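Local atomic coordinates of cell division control protein 45 cdc45 putative (Entamoeba histolytica, PDB entry 6CC2), a protein that probably acts in DNA replication as the Cdc45 component of the eukaryotic Cdc45-MCM-GINS helicase and is related to the DHH-family nuclease RecJ. Residues 43-48 with 188-193; 125-130 with 178-183; 199-204 with 230-235. All coordinates share one frame; numbering follows the deposited sequence.

Contact 1. Residues 43-48 with 188-193; sequences SMMFEK and AIAKKL. With EDO (1,2-ethanediol), chain J.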
loop_
_atom_site.group_PDB
_atom_site.type_symbol
_atom_site.label_atom_id
_atom_site.label_comp_id
_atom_site.label_asym_id
_atom_site.label_seq_id
_atom_site.Cartn_x
_atom_site.Cartn_y
_atom_site.Cartn_z
ATOM N N SER A 43 -11.435 -16.259 0.191
ATOM C CA SER A 43 -11.013 -17.574 0.652
ATOM C C SER A 43 -11.893 -18.085 1.780
ATOM O O SER A 43 -12.081 -19.294 1.916
ATOM C CB SER A 43 -9.549 -17.536 1.084
ATOM O OG SER A 43 -9.414 -16.811 2.297
HETATM N N MSE A 44 -12.452 -17.200 2.591
HETATM C CA MSE A 44 -13.346 -17.612 3.664
HETATM C C MSE A 44 -14.619 -18.254 3.118
HETATM O O MSE A 44 -15.094 -19.255 3.648
HETATM C CB MSE A 44 -13.711 -16.421 4.550
HETATM C CG MSE A 44 -12.534 -15.877 5.314
HETATM SE SE MSE A 44 -12.894 -14.099 6.005
HETATM C CE MSE A 44 -14.127 -14.568 7.466
HETATM N N MSE A 45 -15.180 -17.642 2.077
HETATM C CA MSE A 45 -16.351 -18.194 1.402
HETATM C C MSE A 45 -15.998 -19.524 0.758
HETATM O O MSE A 45 -16.719 -20.500 0.911
HETATM C CB MSE A 45 -16.860 -17.216 0.347
HETATM C CG MSE A 45 -17.488 -15.964 0.935
HETATM SE SE MSE A 45 -18.302 -14.897 -0.462
HETATM C CE MSE A 45 -16.759 -13.779 -0.892
ATOM N N PHE A 46 -14.882 -19.546 0.021
ATOM C CA PHE A 46 -14.471 -20.775 -0.654
ATOM C C PHE A 46 -14.257 -21.914 0.331
ATOM O O PHE A 46 -14.697 -23.048 0.078
ATOM C CB PHE A 46 -13.189 -20.533 -1.451
ATOM C CG PHE A 46 -13.325 -19.549 -2.575
ATOM C CD1 PHE A 46 -14.568 -19.141 -3.034
ATOM C CD2 PHE A 46 -12.188 -19.013 -3.170
ATOM C CE1 PHE A 46 -14.674 -18.236 -4.068
ATOM C CE2 PHE A 46 -12.300 -18.117 -4.210
ATOM C CZ PHE A 46 -13.550 -17.749 -4.664
ATOM N N GLU A 47 -13.596 -21.642 1.459
ATOM C CA GLU A 47 -13.394 -22.668 2.475
ATOM C C GLU A 47 -14.723 -23.241 2.951
ATOM O O GLU A 47 -14.899 -24.465 3.034
ATOM C CB GLU A 47 -12.623 -22.097 3.663
ATOM C CG GLU A 47 -11.158 -21.809 3.413
ATOM C CD GLU A 47 -10.518 -21.054 4.569
ATOM O OE1 GLU A 47 -11.016 -21.171 5.710
ATOM O OE2 GLU A 47 -9.525 -20.334 4.336
ATOM N N LYS A 48 -15.677 -22.366 3.269
ATOM C CA LYS A 48 -16.957 -22.825 3.801
ATOM C C LYS A 48 -17.700 -23.696 2.800
ATOM O O LYS A 48 -18.452 -24.586 3.198
ATOM C CB LYS A 48 -17.807 -21.615 4.201
ATOM C CG LYS A 48 -18.802 -21.892 5.310
ATOM C CD LYS A 48 -18.704 -20.843 6.410
ATOM C CE LYS A 48 -17.428 -21.008 7.222
ATOM N NZ LYS A 48 -17.252 -19.909 8.212
ATOM N N ALA A 188 -18.809 -7.187 -0.667
ATOM C CA ALA A 188 -20.090 -7.009 -1.350
ATOM C C ALA A 188 -20.616 -8.325 -1.916
ATOM O O ALA A 188 -21.823 -8.563 -1.895
ATOM C CB ALA A 188 -19.952 -5.970 -2.463
ATOM N N ILE A 189 -19.732 -9.180 -2.440
ATOM C CA ILE A 189 -20.149 -10.503 -2.902
ATOM C C ILE A 189 -20.728 -11.299 -1.744
ATOM O O ILE A 189 -21.787 -11.913 -1.862
ATOM C CB ILE A 189 -18.968 -11.250 -3.556
ATOM C CG1 ILE A 189 -18.514 -10.510 -4.825
ATOM C CG2 ILE A 189 -19.354 -12.687 -3.846
ATOM C CD1 ILE A 189 -17.195 -11.020 -5.389
ATOM N N ALA A 190 -20.027 -11.311 -0.612
ATOM C CA ALA A 190 -20.485 -12.101 0.529
ATOM C C ALA A 190 -21.850 -11.622 1.025
ATOM O O ALA A 190 -22.706 -12.433 1.369
ATOM C CB ALA A 190 -19.453 -12.036 1.651
ATOM N N LYS A 191 -22.070 -10.304 1.040
ATOM C CA LYS A 191 -23.338 -9.762 1.506
ATOM C C LYS A 191 -24.467 -10.148 0.569
ATOM O O LYS A 191 -25.540 -10.565 1.014
ATOM C CB LYS A 191 -23.244 -8.242 1.621
ATOM C CG LYS A 191 -22.367 -7.754 2.770
ATOM C CD LYS A 191 -22.326 -6.226 2.862
ATOM C CE LYS A 191 -23.715 -5.604 2.963
ATOM N NZ LYS A 191 -24.549 -6.212 4.040
ATOM N N LYS A 192 -24.236 -10.010 -0.743
ATOM C CA LYS A 192 -25.279 -10.336 -1.715
ATOM C C LYS A 192 -25.665 -11.805 -1.639
ATOM O O LYS A 192 -26.842 -12.171 -1.834
ATOM C CB LYS A 192 -24.798 -9.975 -3.119
ATOM C CG LYS A 192 -25.795 -10.300 -4.237
ATOM C CD LYS A 192 -27.096 -9.507 -4.090
ATOM C CE LYS A 192 -27.975 -9.672 -5.315
ATOM N NZ LYS A 192 -29.178 -8.798 -5.254
ATOM N N LEU A 193 -24.688 -12.667 -1.368
ATOM C CA LEU A 193 -24.930 -14.113 -1.357
ATOM C C LEU A 193 -25.296 -14.652 0.025
ATOM O O LEU A 193 -25.385 -15.880 0.193
ATOM C CB LEU A 193 -23.690 -14.843 -1.875
ATOM C CG LEU A 193 -23.268 -14.488 -3.304
ATOM C CD1 LEU A 193 -21.966 -15.199 -3.669
ATOM C CD2 LEU A 193 -24.369 -14.867 -4.290
HETATM C C1 EDO J . -5.679 -19.934 2.289
HETATM O O1 EDO J . -5.763 -20.102 0.867
HETATM C C2 EDO J . -7.084 -19.927 2.873
HETATM O O2 EDO J . -7.777 -21.119 2.475
#
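No ring or amide lies between the groups where Met45 meets Ile189 and Ala190. The surrounding rings stand to the side: Tyr12 and Phe8 of helix 8-20, touched by Met45 and Ile189 respectively, and Phe46, which also touches Tyr12. The contact proper is one long unbranched side chain laid against a short helical surface. Met45, modelled as selenomethionine, brings its SE to 3.7 Å from Ala190 CA and equally to 3.7 Å from Ala190 CB, so the heavy atom rests on the backbone and the methyl at once. Its terminal CE goes on to Ile189, 4.1 Å from CG2, and also stays 4.1 Å from Ala190 CB. The bend at the last torsion, chi3 -91°, after an extended chi2 of -173°, turns CE toward Ile189 while SE stays closest to Ala190. On the Ile189 side the CG2 branch does the touching, while the CG1 arm takes no part. The two side chains cross at about a right angle.

Helix 33-48 is the crossover helix between the adjacent parallel strands 24-29 and 53-57 of the N-terminal sheet, and it is through Met45, near its C-terminal end, that it meets helix 182-192 here. The small Ala190 permits a CA-CA separation from Met45 of 7.4 Å, with 126 Å² buried in all, 69 Å² of it from Met45. All three touching residues are buried, and the interaction is entirely apolar. Lys195 also lies on Met45. Beyond the apolar patch, Lys48 NZ makes a salt bridge with Glu197, in the loop between helices 182-192 and 199-213.

Contact 2. Residues 125-130 with 178-183; sequences ITSNEY and YSESVG. With EDO (1,2-ethanediol), chain I; EDO (1,2-ethanediol), chain E.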
loop_
_atom_site.group_PDB
_atom_site.type_symbol
_atom_site.label_atom_id
_atom_site.label_comp_id
_atom_site.label_asym_id
_atom_site.label_seq_id
_atom_site.Cartn_x
_atom_site.Cartn_y
_atom_site.Cartn_z
ATOM N N ILE A 125 -15.477 -7.417 -12.134
ATOM C CA ILE A 125 -16.418 -7.444 -11.018
ATOM C C ILE A 125 -16.467 -6.080 -10.347
ATOM O O ILE A 125 -15.430 -5.511 -9.973
ATOM C CB ILE A 125 -16.058 -8.544 -10.006
ATOM C CG1 ILE A 125 -16.109 -9.903 -10.682
ATOM C CG2 ILE A 125 -17.009 -8.506 -8.816
ATOM C CD1 ILE A 125 -15.602 -11.032 -9.799
ATOM N N THR A 126 -17.684 -5.550 -10.204
ATOM C CA THR A 126 -17.932 -4.336 -9.444
ATOM C C THR A 126 -19.055 -4.618 -8.458
ATOM O O THR A 126 -19.830 -5.568 -8.633
ATOM C CB THR A 126 -18.344 -3.161 -10.344
ATOM O OG1 THR A 126 -19.687 -3.370 -10.780
ATOM C CG2 THR A 126 -17.431 -3.053 -11.554
ATOM N N SER A 127 -19.151 -3.779 -7.434
ATOM C CA SER A 127 -20.119 -3.995 -6.363
ATOM C C SER A 127 -21.492 -3.405 -6.641
ATOM O O SER A 127 -22.425 -3.658 -5.864
ATOM C CB SER A 127 -19.586 -3.406 -5.062
ATOM O OG SER A 127 -19.595 -1.991 -5.133
ATOM N N ASN A 128 -21.653 -2.637 -7.718
ATOM C CA ASN A 128 -22.933 -1.995 -7.981
ATOM C C ASN A 128 -24.056 -3.024 -8.064
ATOM O O ASN A 128 -23.829 -4.220 -8.273
ATOM C CB ASN A 128 -22.884 -1.211 -9.293
ATOM C CG ASN A 128 -21.558 -0.525 -9.519
ATOM O OD1 ASN A 128 -21.109 0.281 -8.702
ATOM N ND2 ASN A 128 -20.908 -0.856 -10.629
ATOM N N GLU A 129 -25.289 -2.540 -7.902
ATOM C CA GLU A 129 -26.479 -3.358 -8.091
ATOM C C GLU A 129 -27.278 -2.978 -9.329
ATOM O O GLU A 129 -28.207 -3.708 -9.693
ATOM C CB GLU A 129 -27.398 -3.263 -6.863
ATOM C CG GLU A 129 -26.882 -3.975 -5.621
ATOM C CD GLU A 129 -26.897 -5.487 -5.757
ATOM O OE1 GLU A 129 -27.702 -6.015 -6.558
ATOM O OE2 GLU A 129 -26.095 -6.148 -5.063
ATOM N N TYR A 130 -26.956 -1.862 -9.978
ATOM C CA TYR A 130 -27.720 -1.414 -11.137
ATOM C C TYR A 130 -27.547 -2.365 -12.320
ATOM O O TYR A 130 -26.498 -2.987 -12.482
ATOM C CB TYR A 130 -27.316 0.012 -11.536
ATOM C CG TYR A 130 -25.831 0.228 -11.732
ATOM C CD1 TYR A 130 -25.131 -0.448 -12.725
ATOM C CD2 TYR A 130 -25.133 1.130 -10.941
ATOM C CE1 TYR A 130 -23.776 -0.251 -12.907
ATOM C CE2 TYR A 130 -23.779 1.335 -11.124
ATOM C CZ TYR A 130 -23.107 0.645 -12.109
ATOM O OH TYR A 130 -21.757 0.843 -12.294
ATOM N N TYR A 178 -7.997 5.594 -8.684
ATOM C CA TYR A 178 -8.375 4.429 -7.909
ATOM C C TYR A 178 -9.794 4.594 -7.388
ATOM O O TYR A 178 -10.172 5.673 -6.900
ATOM C CB TYR A 178 -7.428 4.171 -6.726
ATOM C CG TYR A 178 -5.996 3.970 -7.148
ATOM C CD1 TYR A 178 -5.154 5.068 -7.368
ATOM C CD2 TYR A 178 -5.484 2.720 -7.346
ATOM C CE1 TYR A 178 -3.865 4.893 -7.770
ATOM C CE2 TYR A 178 -4.172 2.534 -7.737
ATOM C CZ TYR A 178 -3.370 3.636 -7.954
ATOM O OH TYR A 178 -2.057 3.459 -8.348
ATOM N N SER A 179 -10.575 3.522 -7.513
ATOM C CA SER A 179 -11.950 3.487 -7.036
ATOM C C SER A 179 -12.069 2.513 -5.870
ATOM O O SER A 179 -11.130 2.353 -5.074
ATOM C CB SER A 179 -12.880 3.126 -8.190
ATOM O OG SER A 179 -14.250 3.321 -7.821
ATOM N N GLU A 180 -13.204 1.823 -5.784
ATOM C CA GLU A 180 -13.524 1.022 -4.608
ATOM C C GLU A 180 -12.464 -0.020 -4.266
ATOM O O GLU A 180 -11.926 -0.720 -5.133
ATOM C CB GLU A 180 -14.871 0.326 -4.836
ATOM C CG GLU A 180 -15.487 -0.279 -3.609
ATOM C CD GLU A 180 -16.939 -0.630 -3.836
ATOM O OE1 GLU A 180 -17.233 -1.247 -4.881
ATOM O OE2 GLU A 180 -17.781 -0.265 -2.986
ATOM N N SER A 181 -12.204 -0.155 -2.967
ATOM C CA SER A 181 -11.276 -1.167 -2.449
ATOM C C SER A 181 -11.648 -2.549 -2.960
ATOM O O SER A 181 -12.825 -2.875 -3.062
ATOM C CB SER A 181 -11.336 -1.129 -0.912
ATOM O OG SER A 181 -11.225 -2.390 -0.323
ATOM N N VAL A 182 -10.636 -3.354 -3.286
ATOM C CA VAL A 182 -10.916 -4.706 -3.776
ATOM C C VAL A 182 -11.447 -5.592 -2.649
ATOM O O VAL A 182 -12.271 -6.508 -2.877
ATOM C CB VAL A 182 -9.694 -5.332 -4.467
ATOM C CG1 VAL A 182 -9.369 -4.565 -5.754
ATOM C CG2 VAL A 182 -8.451 -5.358 -3.534
ATOM N N GLY A 183 -11.000 -5.368 -1.429
ATOM C CA GLY A 183 -11.606 -6.047 -0.291
ATOM C C GLY A 183 -13.064 -5.698 -0.101
ATOM O O GLY A 183 -13.869 -6.552 0.294
HETATM C C1 EDO I . -24.971 -1.780 -15.823
HETATM O O1 EDO I . -26.253 -1.408 -15.307
HETATM C C2 EDO I . -24.192 -0.534 -16.229
HETATM O O2 EDO I . -22.841 -0.893 -16.529
HETATM C C1 EDO E . -13.131 8.405 -5.700
HETATM O O1 EDO E . -12.719 8.106 -7.041
HETATM C C2 EDO E . -12.912 7.188 -4.804
HETATM O O2 EDO E . -11.529 6.822 -4.795
HETATM O O HOH W 1 -16.867 -1.834 -7.376
#
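The lead-in to helix 182-192, with Ser181 as its N-cap, is tied to the loop after strand 122-125 by a serine-carboxylate bridge between Ser127 and Glu180. Ser127 OG donates to Glu180 OE1 at 2.5 Å, a very short separation whose exact value deserves caution. Glu180 OE2 is clearly the more distant oxygen, 3.3 Å from the same Ser127 OG, which identifies OE1 as the acceptor. A water completes a small polar ring: it accepts from Ser127 N at 3.0 Å and donates to Glu180 OE1 at 2.6 Å. OE1 thus receives two hydrogen bonds, and Ser127 is gripped through both its hydroxyl and its backbone N-H, which fixes the carboxylate end against the loop.

The reach comes from the Glu180 side chain, with CG anti to the backbone N (chi1 -167°) and the next torsion also extended (chi2 166°). Ser127 meets it with OG set between its own N and carbonyl carbon (chi1 71°). Both residues are only partly exposed, and the burial is modest at 75 Å². The other carboxylate oxygen, Glu180 OE2, forms a long, weak ion pair with Arg184 NE.

At the helix start Ser181 OG caps Arg184 N, and Asp34 accepts from the N-H groups of Val182 and Gly183. The loop itself runs on from the sheet: Ile125 is backbone-bonded to Ile105 of strand 102-106, Thr126 to Ile3 of strand 2-3. Ile125 packs against helix 8-20, on Phe8 and Leu11, while Ser127 lies on Ala188 of helix 182-192.

Contact 3. Residues 199-204 with 230-235; sequences DMYWYA and IDNLQL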
loop_
_atom_site.group_PDB
_atom_site.type_symbol
_atom_site.label_atom_id
_atom_site.label_comp_id
_atom_site.label_asym_id
_atom_site.label_seq_id
_atom_site.Cartn_x
_atom_site.Cartn_y
_atom_site.Cartn_z
ATOM N N ASP A 199 -16.399 -10.816 10.863
ATOM C CA ASP A 199 -14.963 -10.536 10.808
ATOM C C ASP A 199 -14.555 -9.901 9.478
ATOM O O ASP A 199 -13.524 -9.218 9.396
ATOM C CB ASP A 199 -14.170 -11.829 11.009
ATOM C CG ASP A 199 -13.816 -12.083 12.455
ATOM O OD1 ASP A 199 -13.830 -11.128 13.258
ATOM O OD2 ASP A 199 -13.504 -13.242 12.784
HETATM N N MSE A 200 -15.312 -10.157 8.409
HETATM C CA MSE A 200 -14.989 -9.576 7.109
HETATM C C MSE A 200 -14.947 -8.040 7.158
HETATM O O MSE A 200 -14.263 -7.404 6.354
HETATM C CB MSE A 200 -15.996 -10.029 6.073
HETATM C CG MSE A 200 -15.918 -11.496 5.744
HETATM SE SE MSE A 200 -17.330 -12.014 4.540
HETATM C CE MSE A 200 -16.742 -13.826 4.245
ATOM N N TYR A 201 -15.646 -7.429 8.106
ATOM C CA TYR A 201 -15.601 -5.970 8.211
ATOM C C TYR A 201 -14.259 -5.475 8.752
ATOM O O TYR A 201 -13.769 -4.409 8.346
ATOM C CB TYR A 201 -16.756 -5.471 9.081
ATOM C CG TYR A 201 -18.084 -5.518 8.338
ATOM C CD1 TYR A 201 -18.503 -4.431 7.581
ATOM C CD2 TYR A 201 -18.889 -6.654 8.361
ATOM C CE1 TYR A 201 -19.703 -4.468 6.883
ATOM C CE2 TYR A 201 -20.093 -6.692 7.676
ATOM C CZ TYR A 201 -20.491 -5.590 6.940
ATOM O OH TYR A 201 -21.679 -5.636 6.243
ATOM N N TRP A 202 -13.661 -6.207 9.696
ATOM C CA TRP A 202 -12.296 -5.907 10.128
ATOM C C TRP A 202 -11.330 -5.961 8.956
ATOM O O TRP A 202 -10.532 -5.042 8.739
ATOM C CB TRP A 202 -11.894 -6.908 11.210
ATOM C CG TRP A 202 -10.461 -6.907 11.642
ATOM C CD1 TRP A 202 -9.601 -7.973 11.610
ATOM C CD2 TRP A 202 -9.729 -5.818 12.208
ATOM N NE1 TRP A 202 -8.397 -7.631 12.157
ATOM C CE2 TRP A 202 -8.436 -6.301 12.513
ATOM C CE3 TRP A 202 -10.046 -4.490 12.529
ATOM C CZ2 TRP A 202 -7.455 -5.494 13.098
ATOM C CZ3 TRP A 202 -9.068 -3.690 13.088
ATOM C CH2 TRP A 202 -7.789 -4.193 13.373
ATOM N N TYR A 203 -11.396 -7.041 8.171
ATOM C CA TYR A 203 -10.514 -7.150 7.004
ATOM C C TYR A 203 -10.806 -6.027 6.021
ATOM O O TYR A 203 -9.894 -5.364 5.532
ATOM C CB TYR A 203 -10.699 -8.526 6.365
ATOM C CG TYR A 203 -10.428 -9.678 7.328
ATOM C CD1 TYR A 203 -9.476 -9.580 8.318
ATOM C CD2 TYR A 203 -11.144 -10.864 7.229
ATOM C CE1 TYR A 203 -9.236 -10.622 9.206
ATOM C CE2 TYR A 203 -10.918 -11.921 8.107
ATOM C CZ TYR A 203 -9.954 -11.787 9.095
ATOM O OH TYR A 203 -9.703 -12.800 9.975
ATOM N N ALA A 204 -12.087 -5.780 5.734
ATOM C CA ALA A 204 -12.416 -4.713 4.800
ATOM C C ALA A 204 -11.938 -3.361 5.311
ATOM O O ALA A 204 -11.506 -2.499 4.518
ATOM C CB ALA A 204 -13.930 -4.680 4.548
ATOM N N ILE A 230 -20.221 1.142 9.767
ATOM C CA ILE A 230 -21.027 1.542 10.925
ATOM C C ILE A 230 -22.490 1.208 10.701
ATOM O O ILE A 230 -23.184 0.734 11.616
ATOM C CB ILE A 230 -20.849 3.048 11.218
ATOM C CG1 ILE A 230 -19.440 3.320 11.765
ATOM C CG2 ILE A 230 -21.908 3.524 12.179
ATOM C CD1 ILE A 230 -19.100 4.804 11.855
ATOM N N ASP A 231 -22.998 1.488 9.495
ATOM C CA ASP A 231 -24.391 1.246 9.190
ATOM C C ASP A 231 -24.702 -0.247 9.233
ATOM O O ASP A 231 -25.718 -0.659 9.794
ATOM C CB ASP A 231 -24.742 1.810 7.806
ATOM C CG ASP A 231 -24.807 3.345 7.781
ATOM O OD1 ASP A 231 -24.728 3.977 8.847
ATOM O OD2 ASP A 231 -24.936 3.917 6.677
ATOM N N ASN A 232 -23.832 -1.071 8.639
ATOM C CA ASN A 232 -24.161 -2.491 8.551
ATOM C C ASN A 232 -23.958 -3.226 9.874
ATOM O O ASN A 232 -24.646 -4.236 10.125
ATOM C CB ASN A 232 -23.346 -3.152 7.451
ATOM C CG ASN A 232 -23.920 -2.884 6.077
ATOM O OD1 ASN A 232 -24.851 -3.557 5.639
ATOM N ND2 ASN A 232 -23.381 -1.876 5.397
ATOM N N LEU A 233 -23.066 -2.745 10.722
ATOM C CA LEU A 233 -22.854 -3.316 12.044
ATOM C C LEU A 233 -23.607 -2.576 13.133
ATOM O O LEU A 233 -23.531 -2.979 14.298
ATOM C CB LEU A 233 -21.367 -3.337 12.386
ATOM C CG LEU A 233 -20.495 -4.265 11.527
ATOM C CD1 LEU A 233 -19.045 -4.069 11.803
ATOM C CD2 LEU A 233 -20.887 -5.710 11.781
ATOM N N GLN A 234 -24.358 -1.529 12.780
ATOM C CA GLN A 234 -25.139 -0.740 13.727
ATOM C C GLN A 234 -24.279 -0.247 14.894
ATOM O O GLN A 234 -24.636 -0.372 16.068
ATOM C CB GLN A 234 -26.350 -1.541 14.218
ATOM C CG GLN A 234 -27.422 -1.701 13.160
ATOM C CD GLN A 234 -28.055 -0.373 12.768
ATOM O OE1 GLN A 234 -28.770 0.233 13.545
ATOM N NE2 GLN A 234 -27.756 0.090 11.555
ATOM N N LEU A 235 -23.152 0.351 14.558
ATOM C CA LEU A 235 -22.242 0.916 15.539
ATOM C C LEU A 235 -22.513 2.412 15.715
ATOM O O LEU A 235 -23.282 3.029 14.974
ATOM C CB LEU A 235 -20.795 0.691 15.129
ATOM C CG LEU A 235 -20.361 -0.773 14.945
ATOM C CD1 LEU A 235 -18.966 -0.844 14.380
ATOM C CD2 LEU A 235 -20.465 -1.513 16.265
#
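Leu233 spreads its branched end over one face of the Tyr201 ring. With CG anti to its own carbonyl carbon, beside the backbone N, that end is turned to the ring. Its CG lies 4.3 Å from the ring centroid and only 13° off the ring normal, a CH-pi contact over the face. The two methyl groups divide the surface between them: CD1 sits 3.8 Å from Tyr201 CB, while CD2 lies 4.1 Å from Tyr201 CD2 on the ring. The two side chains slide past each other in opposite directions, so the tyrosine hydroxyl ends up beyond Leu233, beside the preceding residue.

There Tyr201 OH comes to 3.2 Å from Asn232 CB, and the side chains cross at about a right angle with ring and amide planes 30° apart. The hydroxyl's nearest neighbour across the contact is therefore carbon; Asn232 OD1 is farther, 3.8 Å from Tyr201 OH. The amide is engaged elsewhere, ND2 donating an N-H to Tyr228 O and OD1 accepting from Lys191 NZ.

Asn232 and Leu233 lie at the C-terminal end of helix 219-233, which closes in a Schellman motif. Gln234, with positive phi, is the C-prime residue; Leu235 N bonds to Ile230 O at 3.0 Å, and Gln234 N reaches Asp231 O weakly. Asp231 O also accepts from Gln234 NE2 at 2.8 Å, with an N-H to acceptor angle of 154° and the donor on a lone pair in the carbonyl plane. Leu233 further touches Met251 of strand 251-257 and Phe342 of strand 338-344.

Between these two segments the attraction is thus probably dispersion and CH-pi, and the polar groups of Asn232 and Gln234 serve their own helix end or a third helix instead.

Overall arrangement
Helix 182-192 is shared by contacts 1 and 2, and it also touches contact 3. The centres of contacts 1 and 2 are about 15 Å apart, and contact 2 is nested within the chain loop closed by contact 1. They meet directly: Ile189 CD1 is 4.3 Å from Ile125 CG2, and Lys192 NZ makes a long, weak ion pair with Glu129 OE1. Contact 3 follows in series, its centre about 15 Å from that of contact 1. It joins there through Ala190 CB, 3.6 Å from Met200 SE, and through Met44 SE, 3.6 Å from Tyr203 CE2. Contacts 2 and 3, with centres about 17 Å apart, do not touch; their nearest atoms are about 5 Å apart. All three lie on one side of the chain's centre.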